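Local coordinates for protein Phthiocerol/phenolphthiocerol synthesis polyketide synthase type I PpsC (Mycobacterium tuberculosis, PDB 5NJI) that is a modular type I polyketide synthase of phthiocerol and phenolphthiocerol lipid assembly, whose dehydratase domain probably removes water from beta-hydroxyacyl chains to give trans-enoyl products, at residues P189-I194 / A232-G237; A213-G218 / M223-M228. The protein carries 1 engineered substitution. All blocks are in the same frame, centred on the assembly; numbering follows the deposited sequence. Where two conformers were deposited one is given.

Interaction 1 (P189-I194 / A232-G237); sequences PAFQGI and ALQTLG. With 8Z2 (~{S}-[2-[3-[[(2~{R})-4-[[[(2~{R},3~{S},4~{R},5~{R})-5-(6-aminopurin-9-yl)-4-oxidanyl-3-phosphonooxy-oxolan-2-yl]methoxy-oxidanyl-phosphoryl]oxy-oxidanyl-phosphoryl]oxy-3,3-dimethyl-2-oxidanyl-butanoyl]amino]propanoylamino]ethyl] (~{E})-dodec-2-enethioate), chain B.
At the wall of the acyl pocket, Gln234 reaches from the C-terminal part of helix 226-234 to the backbone of Phe191. With Asp230 one turn earlier, it fits the Asp-x-x-x-Gln motif of polyketide synthase dehydratases, while Phe191 ends a His-Gly-Pro-Ala-Phe run resembling a second conserved motif of the family. The bond runs from Gln234 NE2 to Phe191 O, at 2.9 Å and almost straight (169°). The oxygen lies exactly in the plane of the Gln234 amide, whereas the NE2 donor stands 19° off the carbonyl plane of Phe191. An extended chain beyond CG (chi2 168°) carries the amide this far from the helix. Asp230 OD2 is a second partner of NE2, and Tyr177 OH is bonded to OE1 and also to Ile194 N, so both ends of the amide are engaged and its rotation is fixed. Gln234 NE2 also comes near the edge of the Phe191 ring. Alongside the aliphatic part of Gln234, the Ile194 side chain runs the opposite way, its CD1 3.6 Å from Gln234 CB and 4.2 Å from Thr235 CG2. Thr235 OG1 bonds back to Ala232 O, one turn earlier, at 2.7 Å. The dodecenoyl tail of the bound CoA thioester passes close by: CA6 of the ligand is 3.8 Å from Gln234 CA and its CA9 is 3.7 Å from Gly237 N. The backbone and the stem of Gln234 thus line the pocket while its amide turns to the 189-194 loop. Ile194 is backed by Pro173 and Leu176 of helix 173-182, and Val297 of strand 292-300 meets Leu233, Thr235 and Leu236.

Interaction 2 (A213-G218 / M223-M228); sequences ASARTG and MLHPVM
The N-terminus of helix 226-234 is capped by His225, whose imidazole also holds the 213-218 loop through Ala215. Both ring nitrogens are at work. ND1 accepts from Val227 N at 3.2 Å, the capping bond, and NE2 donates to Ala215 O at 2.8 Å. Neither bond is straight, with N-H...acceptor angles of 144° and 141°, yet both partners lie close to the plane of the ring, at its edge. The carbonyl oxygen is displaced toward CE1, coming within 3.3 Å of His225 CE1. This division of roles is consistent with a neutral ring carrying its proton on NE2. With chi1 at -163°, CG stands opposite the backbone N, which turns the ND1 edge of the ring toward the first turn. Beside the polar pair, the methyl of Ala215 rests against the isopropyl group of Val227, with Ala215 CB 3.9 Å from Val227 CG1 and 4.1 Å from Val227 CG2. Between these two segments the contact is one hydrogen bond and one small apolar patch, both on residues at the helix start. In the double hotdog fold of polyketide synthase dehydratases each half wraps its sheet round its own central helix; 226-234 is probably that of the C-terminal half, as 70-84 is of the other. The segment 213-218 leads toward it from strand 205-209. Ahead of the cap, the backbone is tied to the other half: Glu75 of helix 70-84 receives Leu224 N on one carboxylate oxygen and Met223 N on the other. Phe222 meets the His225 ring edge-to-face, Thr277 touches the His225 side chain, and Trp56 packs on Val227. On the loop side, Ala215 sits within a turn closed by Arg216 N bonding to Ala213 O at 3.0 Å.

Both contacts use helix 226-234, interaction 2 at its capped start and interaction 1 at its far end, with centres about 13 Å apart. Along the chain, 213-218 and 223-228 are nested inside the loop that 189-194 and 232-237 close, and the helix is fastened at its two ends to two loops separated by the strand pair 194-200 and 205-209. The loops also touch each other: Ala190 packs against Ser214 and Ala215, and it meets Val227 together with the Phe191 ring. Only interaction 1 of the two borders the bound acyl chain; interaction 2 anchors the start of the helix that brings Leu233 and Gln234 to that pocket.

Interaction 1 (P189-I194 / A232-G237)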
loop_
_atom_site.group_PDB
_atom_site.type_symbol
_atom_site.label_atom_id
_atom_site.label_comp_id
_atom_site.label_asym_id
_atom_site.label_seq_id
_atom_site.Cartn_x
_atom_site.Cartn_y
_atom_site.Cartn_z
ATOM N N PRO A 189 8.817 -6.801 -12.433
ATOM C CA PRO A 189 9.107 -5.514 -13.096
ATOM C C PRO A 189 8.109 -4.406 -12.794
ATOM O O PRO A 189 8.492 -3.233 -12.695
ATOM C CB PRO A 189 9.100 -5.894 -14.581
ATOM C CG PRO A 189 9.520 -7.328 -14.594
ATOM C CD PRO A 189 8.924 -7.941 -13.366
ATOM N N ALA A 190 6.828 -4.739 -12.647
ATOM C CA ALA A 190 5.843 -3.706 -12.413
ATOM C C ALA A 190 6.096 -2.959 -11.110
ATOM O O ALA A 190 5.689 -1.805 -10.995
ATOM C CB ALA A 190 4.446 -4.307 -12.419
ATOM N N PHE A 191 6.771 -3.574 -10.148
ATOM C CA PHE A 191 7.027 -2.973 -8.845
ATOM C C PHE A 191 8.430 -2.415 -8.699
ATOM O O PHE A 191 8.757 -1.901 -7.635
ATOM C CB PHE A 191 6.784 -4.004 -7.732
ATOM C CG PHE A 191 5.328 -4.278 -7.461
ATOM C CD1 PHE A 191 4.600 -5.138 -8.261
ATOM C CD2 PHE A 191 4.687 -3.655 -6.400
ATOM C CE1 PHE A 191 3.249 -5.371 -8.031
ATOM C CE2 PHE A 191 3.326 -3.885 -6.155
ATOM C CZ PHE A 191 2.612 -4.753 -6.963
ATOM N N GLN A 192 9.272 -2.518 -9.726
ATOM C CA GLN A 192 10.660 -2.069 -9.626
ATOM C C GLN A 192 10.755 -0.597 -10.022
ATOM O O GLN A 192 11.343 -0.210 -11.040
ATOM C CB GLN A 192 11.556 -2.954 -10.483
ATOM C CG GLN A 192 11.741 -4.367 -9.908
ATOM C CD GLN A 192 12.427 -5.312 -10.881
ATOM O OE1 GLN A 192 13.117 -4.868 -11.793
ATOM N NE2 GLN A 192 12.220 -6.622 -10.706
ATOM N N GLY A 193 10.172 0.233 -9.167
ATOM C CA GLY A 193 10.074 1.656 -9.403
ATOM C C GLY A 193 11.119 2.524 -8.743
ATOM O O GLY A 193 11.135 3.724 -8.997
ATOM N N ILE A 194 11.997 1.974 -7.922
ATOM C CA ILE A 194 13.073 2.775 -7.353
ATOM C C ILE A 194 14.203 2.839 -8.375
ATOM O O ILE A 194 14.785 1.814 -8.739
ATOM C CB ILE A 194 13.536 2.197 -6.011
ATOM C CG1 ILE A 194 12.425 2.436 -4.975
ATOM C CG2 ILE A 194 14.814 2.861 -5.559
ATOM C CD1 ILE A 194 12.704 1.925 -3.610
ATOM N N ALA A 232 6.824 3.399 -2.835
ATOM C CA ALA A 232 7.182 4.323 -1.760
ATOM C C ALA A 232 7.630 3.578 -0.505
ATOM O O ALA A 232 8.622 3.955 0.123
ATOM C CB ALA A 232 6.008 5.243 -1.439
ATOM N N LEU A 233 6.926 2.509 -0.125
ATOM C CA LEU A 233 7.295 1.726 1.060
ATOM C C LEU A 233 8.638 1.023 0.909
ATOM O O LEU A 233 9.335 0.811 1.904
ATOM C CB LEU A 233 6.223 0.672 1.351
ATOM C CG LEU A 233 4.817 1.179 1.660
ATOM C CD1 LEU A 233 3.884 -0.012 1.820
ATOM C CD2 LEU A 233 4.822 2.047 2.919
ATOM N N GLN A 234 9.003 0.630 -0.315
ATOM C CA GLN A 234 10.261 -0.062 -0.545
ATOM C C GLN A 234 11.441 0.765 -0.070
ATOM O O GLN A 234 12.490 0.202 0.251
ATOM C CB GLN A 234 10.429 -0.367 -2.024
ATOM C CG GLN A 234 9.500 -1.418 -2.578
ATOM C CD GLN A 234 9.543 -1.431 -4.087
ATOM O OE1 GLN A 234 10.475 -0.917 -4.690
ATOM N NE2 GLN A 234 8.509 -1.991 -4.713
ATOM N N THR A 235 11.285 2.089 -0.027
ATOM C CA THR A 235 12.356 2.971 0.428
ATOM C C THR A 235 12.803 2.617 1.836
ATOM O O THR A 235 13.961 2.853 2.198
ATOM C CB THR A 235 11.891 4.427 0.388
ATOM O OG1 THR A 235 10.902 4.635 1.389
ATOM C CG2 THR A 235 11.292 4.788 -0.933
ATOM N N LEU A 236 11.900 2.062 2.648
ATOM C CA LEU A 236 12.241 1.714 4.021
ATOM C C LEU A 236 13.315 0.646 4.071
ATOM O O LEU A 236 14.048 0.568 5.062
ATOM C CB LEU A 236 10.995 1.246 4.763
ATOM C CG LEU A 236 9.934 2.333 4.914
ATOM C CD1 LEU A 236 8.662 1.710 5.484
ATOM C CD2 LEU A 236 10.399 3.509 5.788
ATOM N N GLY A 237 13.461 -0.127 2.996
ATOM C CA GLY A 237 14.486 -1.146 2.895
ATOM C C GLY A 237 15.891 -0.603 2.789
ATOM O O GLY A 237 16.843 -1.380 2.915
HETATM C C2 8Z2 B . -8.022 -7.824 15.515
HETATM C C4 8Z2 B . -6.596 -9.681 15.568
HETATM C C5 8Z2 B . -7.629 -10.460 15.788
HETATM C C6 8Z2 B . -8.837 -9.966 15.895
HETATM C C8 8Z2 B . -5.931 -11.719 15.745
HETATM C C10 8Z2 B . 12.014 -3.739 4.661
HETATM C C11 8Z2 B . 12.710 -3.232 5.859
HETATM C C12 8Z2 B . 13.497 -4.312 6.498
HETATM N N9 8Z2 B . -5.547 -10.473 15.481
HETATM N N7 8Z2 B . -7.216 -11.699 15.867
HETATM N N3 8Z2 B . -6.763 -8.354 15.427
HETATM N N1 8Z2 B . -9.071 -8.659 15.771
HETATM N N6 8Z2 B . -9.766 -10.862 16.118
HETATM C "C1'" 8Z2 B . -4.344 -9.446 15.222
HETATM C "C2'" 8Z2 B . -4.102 -9.015 16.618
HETATM O "O2'" 8Z2 B . -4.035 -7.616 16.374
HETATM C "C3'" 8Z2 B . -2.754 -9.821 16.998
HETATM O "O3'" 8Z2 B . -2.659 -9.904 18.450
HETATM C "C4'" 8Z2 B . -1.861 -9.057 15.811
HETATM O "O4'" 8Z2 B . -2.830 -9.315 14.692
HETATM C "C5'" 8Z2 B . -0.489 -9.456 15.291
HETATM O "O5'" 8Z2 B . -0.399 -10.700 14.705
HETATM P P1 8Z2 B . -0.743 -12.002 15.315
HETATM O O11 8Z2 B . -2.147 -12.043 14.925
HETATM O O12 8Z2 B . -0.798 -12.079 16.797
HETATM O O6 8Z2 B . 0.144 -13.315 14.681
HETATM P P2 8Z2 B . -0.559 -14.351 13.662
HETATM O O21 8Z2 B . -2.143 -14.251 13.656
HETATM O O22 8Z2 B . -0.356 -15.741 13.590
HETATM O O7 8Z2 B . 0.130 -13.664 12.350
HETATM C CPA 8Z2 B . 1.200 -12.704 12.285
HETATM C CPB 8Z2 B . 1.379 -12.461 10.762
HETATM C CP8 8Z2 B . 0.009 -12.011 10.223
HETATM C CP7 8Z2 B . 2.407 -11.417 10.469
HETATM C CP9 8Z2 B . 1.795 -13.775 10.110
HETATM O OP3 8Z2 B . -0.300 -10.859 10.902
HETATM C CP6 8Z2 B . -0.033 -11.746 8.695
HETATM O OP2 8Z2 B . 0.202 -12.636 7.962
HETATM N NP2 8Z2 B . -0.515 -10.583 8.281
HETATM C CP5 8Z2 B . -0.700 -10.174 6.907
HETATM C CP4 8Z2 B . 0.525 -9.418 6.429
HETATM C CP3 8Z2 B . 0.294 -9.013 4.956
HETATM O OP1 8Z2 B . -0.464 -9.623 4.283
HETATM N NP1 8Z2 B . 0.972 -7.996 4.483
HETATM C CP2 8Z2 B . 0.801 -7.508 3.148
HETATM C CP1 8Z2 B . 1.481 -8.375 2.149
HETATM S S 8Z2 B . 3.290 -8.301 2.337
HETATM P P3 8Z2 B . -3.986 -10.773 19.213
HETATM O O31 8Z2 B . -4.161 -12.090 18.170
HETATM O O32 8Z2 B . -5.274 -10.217 19.138
HETATM O O33 8Z2 B . -3.841 -11.313 20.568
HETATM C CA1 8Z2 B . 3.609 -6.914 1.769
HETATM C CA2 8Z2 B . 5.048 -6.558 1.730
HETATM O OA1 8Z2 B . 2.861 -6.090 1.347
HETATM C CA3 8Z2 B . 5.408 -5.211 1.240
HETATM C CA4 8Z2 B . 6.836 -4.850 1.250
HETATM C CA5 8Z2 B . 7.083 -3.388 0.978
HETATM C CA6 8Z2 B . 8.570 -3.082 1.067
HETATM C CA7 8Z2 B . 9.042 -2.998 2.537
HETATM C CA8 8Z2 B . 10.541 -3.160 2.682
HETATM C CA9 8Z2 B . 11.103 -2.733 4.066
#

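Interaction 2 (A213-G218 / M223-M228)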
loop_
_atom_site.group_PDB
_atom_site.type_symbol
_atom_site.label_atom_id
_atom_site.label_comp_id
_atom_site.label_asym_id
_atom_site.label_seq_id
_atom_site.Cartn_x
_atom_site.Cartn_y
_atom_site.Cartn_z
ATOM N N ALA A 213 5.853 1.031 -16.724
ATOM C CA ALA A 213 4.770 1.019 -17.699
ATOM C C ALA A 213 3.805 -0.127 -17.455
ATOM O O ALA A 213 2.591 0.033 -17.644
ATOM C CB ALA A 213 5.336 0.927 -19.115
ATOM N N SER A 214 4.319 -1.292 -17.043
ATOM C CA SER A 214 3.462 -2.458 -16.852
ATOM C C SER A 214 2.554 -2.334 -15.644
ATOM O O SER A 214 1.721 -3.219 -15.423
ATOM C CB SER A 214 4.303 -3.733 -16.725
ATOM O OG SER A 214 5.191 -3.674 -15.618
ATOM N N ALA A 215 2.701 -1.287 -14.850
ATOM C CA ALA A 215 1.788 -0.999 -13.760
ATOM C C ALA A 215 0.708 -0.001 -14.149
ATOM O O ALA A 215 -0.193 0.253 -13.344
ATOM C CB ALA A 215 2.566 -0.462 -12.557
ATOM N N ARG A 216 0.755 0.568 -15.362
ATOM C CA ARG A 216 -0.136 1.680 -15.666
ATOM C C ARG A 216 -1.507 1.263 -16.196
ATOM O O ARG A 216 -2.495 1.931 -15.876
ATOM C CB ARG A 216 0.534 2.647 -16.662
ATOM C CG ARG A 216 1.694 3.392 -16.086
ATOM C CD ARG A 216 2.412 4.288 -17.103
ATOM N NE ARG A 216 3.595 4.842 -16.461
ATOM C CZ ARG A 216 3.879 6.135 -16.333
ATOM N NH1 ARG A 216 3.091 7.067 -16.849
ATOM N NH2 ARG A 216 4.987 6.494 -15.700
ATOM N N THR A 217 -1.604 0.190 -16.986
ATOM C CA THR A 217 -2.907 -0.244 -17.489
ATOM C C THR A 217 -3.829 -0.644 -16.346
ATOM O O THR A 217 -3.397 -1.190 -15.326
ATOM C CB THR A 217 -2.753 -1.425 -18.458
ATOM O OG1 THR A 217 -2.003 -1.008 -19.600
ATOM C CG2 THR A 217 -4.115 -1.931 -18.938
ATOM N N GLY A 218 -5.121 -0.382 -16.541
ATOM C CA GLY A 218 -6.151 -0.835 -15.630
ATOM C C GLY A 218 -6.284 -0.011 -14.377
ATOM O O GLY A 218 -6.894 -0.476 -13.408
ATOM N N MET A 223 -8.062 5.095 -6.472
ATOM C CA MET A 223 -8.012 6.271 -5.627
ATOM C C MET A 223 -6.498 6.461 -5.282
ATOM O O MET A 223 -5.937 7.526 -5.388
ATOM C CB MET A 223 -8.807 6.165 -4.306
ATOM C CG MET A 223 -10.300 6.000 -4.431
ATOM S SD MET A 223 -10.983 7.510 -5.032
ATOM C CE MET A 223 -10.658 8.555 -3.649
ATOM N N LEU A 224 -5.873 5.391 -5.056
ATOM C CA LEU A 224 -4.467 5.302 -4.597
ATOM C C LEU A 224 -3.816 4.136 -5.342
ATOM O O LEU A 224 -4.384 3.138 -5.377
ATOM C CB LEU A 224 -4.439 5.014 -3.033
ATOM C CG LEU A 224 -3.200 4.893 -2.135
ATOM C CD1 LEU A 224 -2.339 6.144 -2.220
ATOM C CD2 LEU A 224 -3.505 4.557 -0.664
ATOM N N HIS A 225 -2.950 4.339 -6.163
ATOM C CA HIS A 225 -2.361 3.298 -7.009
ATOM C C HIS A 225 -1.508 2.361 -6.089
ATOM O O HIS A 225 -0.551 2.782 -5.613
ATOM C CB HIS A 225 -1.489 3.862 -8.188
ATOM C CG HIS A 225 -1.213 2.863 -9.274
ATOM N ND1 HIS A 225 -0.755 1.600 -9.018
ATOM C CD2 HIS A 225 -1.387 2.921 -10.618
ATOM C CE1 HIS A 225 -0.652 0.931 -10.146
ATOM N NE2 HIS A 225 -1.025 1.712 -11.131
ATOM N N PRO A 226 -1.901 1.110 -5.899
ATOM C CA PRO A 226 -1.191 0.240 -4.993
ATOM C C PRO A 226 0.313 0.037 -5.333
ATOM O O PRO A 226 1.128 -0.112 -4.519
ATOM C CB PRO A 226 -1.951 -1.105 -5.110
ATOM C CG PRO A 226 -3.239 -0.774 -5.634
ATOM C CD PRO A 226 -3.126 0.482 -6.410
ATOM N N VAL A 227 0.601 -0.026 -6.617
ATOM C CA VAL A 227 2.000 -0.349 -6.985
ATOM C C VAL A 227 2.868 0.835 -6.607
ATOM O O VAL A 227 3.909 0.768 -6.112
ATOM C CB VAL A 227 2.209 -0.655 -8.510
ATOM C CG1 VAL A 227 3.632 -0.908 -8.840
ATOM C CG2 VAL A 227 1.262 -1.758 -8.933
ATOM N N MET A 228 2.353 2.016 -6.894
ATOM C CA MET A 228 3.023 3.250 -6.447
ATOM C C MET A 228 3.344 3.537 -4.789
ATOM O O MET A 228 4.348 3.762 -4.322
ATOM C CB MET A 228 2.450 4.594 -7.019
ATOM C CG MET A 228 3.370 5.766 -6.920
ATOM S SD MET A 228 4.588 5.572 -8.264
ATOM C CE MET A 228 5.287 7.159 -8.488
#